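Long-range contacts in Hcp protein (Burkholderia pseudomallei K96243, PDB 3WX6), which forms hexameric rings that probably stack into the tube of the type VI secretion system: residues Lys10-Gly15 with Arg79-Glu84; Val113-Met118 with Ile144-Ser149. All blocks are in the same frame, centred on the assembly; numbering follows the deposited sequence.

From the N terminus, strand 8-11 comes first and pairs with a segment from much later in the chain. Interaction 1 supplies it: R79-E84 returns to K10-G15 after 63 residues that include strands 36-40 and 56-63 and helix 69-78, and strand 8-11 becomes an edge of the five-stranded sheet within the chain. Interaction 2 opens only after that loop has closed, joining 113-118 to 144-149 across 25 residues, in the four-stranded sheet. The two are therefore in series, neither nested nor crossed. They meet where M82 N and V113 O probably form a hydrogen bond, with M81 packed on L114, so the two sheets are tied together beside the end of helix 69-78.

Interaction 1 of 2, residues Lys10-Gly15 with Arg79-Glu84; sequences KGKTQG and REMMEE
E80 reaches from the exit of helix 69-78 into the turn that follows strand 8-11. Its CB starts a fully extended arm, with CG anti to the backbone N (chi1 175°). E80 CG lies alongside K12, 4.1 Å from K12 CB, and E80 CD comes within 3.8 Å of T13 N. At the tip, E80 OE1 accepts two backbone bonds, from T13 N and, at 2.9 Å, from Q14 N; both donors come from above the carboxylate plane, so one oxygen grips successive amides of the turn. A long acidic side chain suits this place, since it can bring a carboxylate, probably charged, to the N-H groups of T13 and Q14. OE2 faces the amide end of Q14, whose NE2 is hydrogen-bonded to Q71 O on helix 69-78. G11, having no side chain, lets the carboxylate close in, with E80 OE1 3.1 Å from G11 CA. Nearby, K12 N bonds to M81 O almost along the C=O axis (2.7 Å), while the aliphatic part of K12 runs beside selenomethionine M81, CD on CB. K10 and E83 also lie side by side, their charges near but beyond a salt bridge: K10 NZ is 4.0 Å from E83 OE1. K10 O accepts from E83 N at 2.6 Å and weakly from E84 N, and K10 N donates to E84 O. Two residues thus face one, the classic bulge of an antiparallel beta ladder.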
loop_
_atom_site.group_PDB
_atom_site.type_symbol
_atom_site.label_atom_id
_atom_site.label_comp_id
_atom_site.label_asym_id
_atom_site.label_seq_id
_atom_site.Cartn_x
_atom_site.Cartn_y
_atom_site.Cartn_z
ATOM N N LYS A 10 36.585 -8.208 4.539
ATOM C CA LYS A 10 37.500 -9.252 4.971
ATOM C C LYS A 10 37.002 -9.783 6.306
ATOM O O LYS A 10 36.773 -9.004 7.231
ATOM C CB LYS A 10 38.931 -8.724 5.096
ATOM C CG LYS A 10 39.842 -9.600 5.953
ATOM C CD LYS A 10 41.190 -9.803 5.265
ATOM C CE LYS A 10 42.260 -10.297 6.232
ATOM N NZ LYS A 10 43.618 -9.786 5.877
ATOM N N GLY A 11 36.830 -11.097 6.407
ATOM C CA GLY A 11 36.400 -11.700 7.654
ATOM C C GLY A 11 37.517 -11.999 8.638
ATOM O O GLY A 11 38.683 -12.077 8.255
ATOM N N LYS A 12 37.157 -12.157 9.910
ATOM C CA LYS A 12 38.095 -12.584 10.946
ATOM C C LYS A 12 38.742 -13.903 10.577
ATOM O O LYS A 12 39.918 -14.136 10.848
ATOM C CB LYS A 12 37.379 -12.739 12.289
ATOM C CG LYS A 12 38.076 -12.104 13.473
ATOM C CD LYS A 12 37.997 -10.590 13.409
ATOM C CE LYS A 12 38.490 -9.958 14.698
ATOM N NZ LYS A 12 38.031 -8.545 14.804
ATOM N N THR A 13 37.947 -14.743 9.924
ATOM C CA THR A 13 38.258 -16.146 9.701
ATOM C C THR A 13 38.451 -16.421 8.219
ATOM O O THR A 13 39.509 -16.886 7.799
ATOM C CB THR A 13 37.146 -17.062 10.249
ATOM O OG1 THR A 13 37.102 -16.976 11.680
ATOM C CG2 THR A 13 37.393 -18.501 9.846
ATOM N N GLN A 14 37.415 -16.134 7.437
ATOM C CA GLN A 14 37.415 -16.401 6.002
ATOM C C GLN A 14 38.374 -15.516 5.201
ATOM O O GLN A 14 38.505 -15.682 3.987
ATOM C CB GLN A 14 35.992 -16.241 5.450
ATOM C CG GLN A 14 35.012 -17.305 5.923
ATOM C CD GLN A 14 33.612 -17.087 5.407
ATOM O OE1 GLN A 14 33.057 -17.935 4.699
ATOM N NE2 GLN A 14 33.026 -15.950 5.759
ATOM N N GLY A 15 39.043 -14.581 5.866
ATOM C CA GLY A 15 39.926 -13.666 5.168
ATOM C C GLY A 15 39.198 -12.723 4.235
ATOM O O GLY A 15 38.137 -12.214 4.578
ATOM N N ARG A 79 28.774 -15.950 13.684
ATOM C CA ARG A 79 29.065 -14.704 14.391
ATOM C C ARG A 79 30.511 -14.264 14.139
ATOM O O ARG A 79 31.193 -13.791 15.051
ATOM C CB ARG A 79 28.807 -14.864 15.896
ATOM C CG ARG A 79 27.330 -14.889 16.284
ATOM C CD ARG A 79 27.117 -14.901 17.801
ATOM N NE ARG A 79 27.451 -13.617 18.412
ATOM C CZ ARG A 79 26.622 -12.575 18.463
ATOM N NH1 ARG A 79 25.406 -12.663 17.937
ATOM N NH2 ARG A 79 27.007 -11.443 19.038
ATOM N N GLU A 80 30.970 -14.430 12.900
ATOM C CA GLU A 80 32.315 -14.022 12.488
ATOM C C GLU A 80 32.421 -12.506 12.352
ATOM O O GLU A 80 31.601 -11.878 11.676
ATOM C CB GLU A 80 32.689 -14.687 11.151
ATOM C CG GLU A 80 34.025 -14.249 10.552
ATOM C CD GLU A 80 34.239 -14.778 9.135
ATOM O OE1 GLU A 80 35.296 -14.486 8.537
ATOM O OE2 GLU A 80 33.402 -15.572 8.653
HETATM N N MSE A 81 33.432 -11.918 12.987
HETATM C CA MSE A 81 33.629 -10.475 12.907
HETATM C C MSE A 81 34.265 -10.094 11.580
HETATM O O MSE A 81 35.186 -10.760 11.104
HETATM C CB MSE A 81 34.504 -9.976 14.064
HETATM C CG MSE A 81 33.974 -8.735 14.793
HETATM SE SE MSE A 81 32.419 -9.110 15.908
HETATM C CE MSE A 81 32.041 -7.318 16.570
HETATM N N MSE A 82 33.764 -9.023 10.982
HETATM C CA MSE A 82 34.407 -8.444 9.819
HETATM C C MSE A 82 35.658 -7.712 10.267
HETATM O O MSE A 82 35.589 -6.837 11.134
HETATM C CB MSE A 82 33.462 -7.487 9.097
HETATM C CG MSE A 82 32.130 -8.088 8.698
HETATM SE SE MSE A 82 32.271 -9.477 7.353
HETATM C CE MSE A 82 32.384 -11.010 8.545
ATOM N N GLU A 83 36.800 -8.065 9.688
ATOM C CA GLU A 83 38.055 -7.428 10.067
ATOM C C GLU A 83 38.227 -6.077 9.382
ATOM O O GLU A 83 38.701 -5.121 9.994
ATOM C CB GLU A 83 39.238 -8.343 9.729
ATOM C CG GLU A 83 40.405 -8.259 10.707
ATOM C CD GLU A 83 41.525 -9.218 10.344
ATOM O OE1 GLU A 83 41.440 -9.829 9.257
ATOM O OE2 GLU A 83 42.482 -9.372 11.136
ATOM N N GLU A 84 37.860 -6.012 8.106
ATOM C CA GLU A 84 37.714 -4.742 7.401
ATOM C C GLU A 84 36.314 -4.619 6.796
ATOM O O GLU A 84 35.805 -5.555 6.184
ATOM C CB GLU A 84 38.794 -4.577 6.323
ATOM C CG GLU A 84 38.606 -3.339 5.454
ATOM C CD GLU A 84 39.617 -3.242 4.327
ATOM O OE1 GLU A 84 40.251 -4.268 3.993
ATOM O OE2 GLU A 84 39.777 -2.131 3.777
#

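Interaction 2 of 2, residues Val113-Met118 with Ile144-Ser149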
loop_
_atom_site.group_PDB
_atom_site.type_symbol
_atom_site.label_atom_id
_atom_site.label_comp_id
_atom_site.label_asym_id
_atom_site.label_seq_id
_atom_site.Cartn_x
_atom_site.Cartn_y
_atom_site.Cartn_z
ATOM N N VAL A 113 32.174 -4.918 13.019
ATOM C CA VAL A 113 31.059 -5.245 12.140
ATOM C C VAL A 113 30.615 -6.682 12.330
ATOM O O VAL A 113 31.417 -7.610 12.292
ATOM C CB VAL A 113 31.412 -5.017 10.662
ATOM C CG1 VAL A 113 30.228 -5.344 9.775
ATOM C CG2 VAL A 113 31.828 -3.585 10.460
ATOM N N LEU A 114 29.319 -6.844 12.558
ATOM C CA LEU A 114 28.707 -8.150 12.743
ATOM C C LEU A 114 27.490 -8.242 11.852
ATOM O O LEU A 114 26.641 -7.349 11.856
ATOM C CB LEU A 114 28.304 -8.380 14.203
ATOM C CG LEU A 114 27.932 -9.812 14.621
ATOM C CD1 LEU A 114 29.135 -10.741 14.654
ATOM C CD2 LEU A 114 27.214 -9.814 15.967
ATOM N N ILE A 115 27.393 -9.337 11.107
ATOM C CA ILE A 115 26.232 -9.548 10.262
ATOM C C ILE A 115 25.089 -9.963 11.169
ATOM O O ILE A 115 25.230 -10.888 11.973
ATOM C CB ILE A 115 26.496 -10.615 9.175
ATOM C CG1 ILE A 115 27.787 -10.285 8.419
ATOM C CG2 ILE A 115 25.346 -10.679 8.194
ATOM C CD1 ILE A 115 28.108 -11.243 7.286
ATOM N N THR A 116 23.963 -9.266 11.063
ATOM C CA THR A 116 22.850 -9.518 11.967
ATOM C C THR A 116 21.628 -10.066 11.250
ATOM O O THR A 116 20.769 -10.680 11.880
ATOM C CB THR A 116 22.447 -8.245 12.725
ATOM O OG1 THR A 116 22.457 -7.119 11.837
ATOM C CG2 THR A 116 23.416 -8.002 13.882
ATOM N N HIS A 117 21.542 -9.847 9.942
ATOM C CA HIS A 117 20.400 -10.351 9.191
ATOM C C HIS A 117 20.691 -10.527 7.701
ATOM O O HIS A 117 21.537 -9.836 7.138
ATOM C CB HIS A 117 19.208 -9.421 9.367
ATOM C CG HIS A 117 17.888 -10.095 9.135
ATOM N ND1 HIS A 117 17.218 -10.756 10.132
ATOM C CD2 HIS A 117 17.133 -10.206 8.019
ATOM C CE1 HIS A 117 16.086 -11.248 9.644
ATOM N NE2 HIS A 117 16.014 -10.930 8.368
HETATM N N MSE A 118 19.974 -11.449 7.064
HETATM C CA MSE A 118 20.132 -11.670 5.630
HETATM C C MSE A 118 18.882 -12.291 5.006
HETATM O O MSE A 118 18.333 -13.263 5.523
HETATM C CB MSE A 118 21.364 -12.554 5.361
HETATM C CG MSE A 118 22.099 -12.233 4.063
HETATM SE SE MSE A 118 23.753 -13.247 3.823
HETATM C CE MSE A 118 24.516 -13.001 5.574
ATOM N N ILE A 144 21.883 -7.969 2.945
ATOM C CA ILE A 144 22.708 -8.222 4.117
ATOM C C ILE A 144 22.712 -7.013 5.046
ATOM O O ILE A 144 23.122 -5.912 4.668
ATOM C CB ILE A 144 24.163 -8.567 3.730
ATOM C CG1 ILE A 144 24.195 -9.564 2.568
ATOM C CG2 ILE A 144 24.907 -9.141 4.919
ATOM C CD1 ILE A 144 24.421 -8.926 1.223
ATOM N N LYS A 145 22.267 -7.234 6.275
ATOM C CA LYS A 145 22.146 -6.163 7.249
ATOM C C LYS A 145 23.269 -6.294 8.280
ATOM O O LYS A 145 23.354 -7.284 9.001
ATOM C CB LYS A 145 20.749 -6.219 7.884
ATOM C CG LYS A 145 20.482 -5.294 9.054
ATOM C CD LYS A 145 18.966 -5.131 9.251
ATOM C CE LYS A 145 18.604 -4.699 10.664
ATOM N NZ LYS A 145 17.573 -3.624 10.665
ATOM N N PHE A 146 24.144 -5.296 8.321
ATOM C CA PHE A 146 25.276 -5.292 9.248
ATOM C C PHE A 146 25.022 -4.403 10.463
ATOM O O PHE A 146 24.301 -3.412 10.383
ATOM C CB PHE A 146 26.553 -4.829 8.535
ATOM C CG PHE A 146 26.914 -5.649 7.316
ATOM C CD1 PHE A 146 26.337 -5.379 6.078
ATOM C CD2 PHE A 146 27.869 -6.654 7.396
ATOM C CE1 PHE A 146 26.683 -6.115 4.956
ATOM C CE2 PHE A 146 28.216 -7.399 6.275
ATOM C CZ PHE A 146 27.627 -7.123 5.053
ATOM N N THR A 147 25.582 -4.788 11.603
ATOM C CA THR A 147 25.554 -3.944 12.790
ATOM C C THR A 147 26.981 -3.517 13.115
ATOM O O THR A 147 27.909 -4.316 12.998
ATOM C CB THR A 147 24.913 -4.678 13.995
ATOM O OG1 THR A 147 23.528 -4.935 13.720
ATOM C CG2 THR A 147 25.016 -3.857 15.264
ATOM N N TYR A 148 27.160 -2.258 13.507
ATOM C CA TYR A 148 28.500 -1.733 13.763
ATOM C C TYR A 148 28.568 -0.876 15.023
ATOM O O TYR A 148 27.540 -0.500 15.587
ATOM C CB TYR A 148 28.990 -0.920 12.554
ATOM C CG TYR A 148 28.064 0.202 12.109
ATOM C CD1 TYR A 148 28.072 1.437 12.746
ATOM C CD2 TYR A 148 27.190 0.023 11.046
ATOM C CE1 TYR A 148 27.239 2.453 12.341
ATOM C CE2 TYR A 148 26.353 1.033 10.635
ATOM C CZ TYR A 148 26.383 2.243 11.286
ATOM O OH TYR A 148 25.551 3.261 10.888
ATOM N N SER A 149 29.789 -0.585 15.462
ATOM C CA SER A 149 30.026 0.325 16.576
ATOM C C SER A 149 30.640 1.615 16.065
ATOM O O SER A 149 29.935 2.593 15.831
ATOM C CB SER A 149 30.932 -0.317 17.629
ATOM O OG SER A 149 30.193 -1.196 18.463
#
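Hydrocarbon fills the face of this strand pair that carries I115, F146, I144 and M118. I115 CG1 approaches the F146 ring obliquely, 3.6 Å from F146 CE2, and V113 CG1 reaches the same ring from the end of the ladder. I115 CG2 meets I144 CG2, and I144 CG1 lies beside CG of selenomethionine M118 (3.7 Å). Branched and flexible apolar chains suit this buried layer, where I115 and M118 also press on helix 69-78 and F146 meets the ring of F85. Between the faces, the antiparallel ladder of the Hcp beta-barrel fold is broken by a classic bulge, T116 and H117 both facing K145. K145 O consequently takes three bonds: T116 N, nearly along the C=O axis at 2.9 Å, H117 N on a lone pair, and T116 OG1 from above the carbonyl plane. T116 puts OG1 there by placing it between its backbone N and carbonyl carbon (chi1 42°). T147 OG1 in turn donates to T116 OG1 at 3.1 Å. On this other face A43 of the second subunit covers L114 and T147, and the loose, solvent side is confined to exposed K145. The side chains of H117 and K145 come together at their CB atoms, 3.9 Å apart, before the lysine leads away and the imidazole binds D40 and D38 of the second subunit through its two nitrogens.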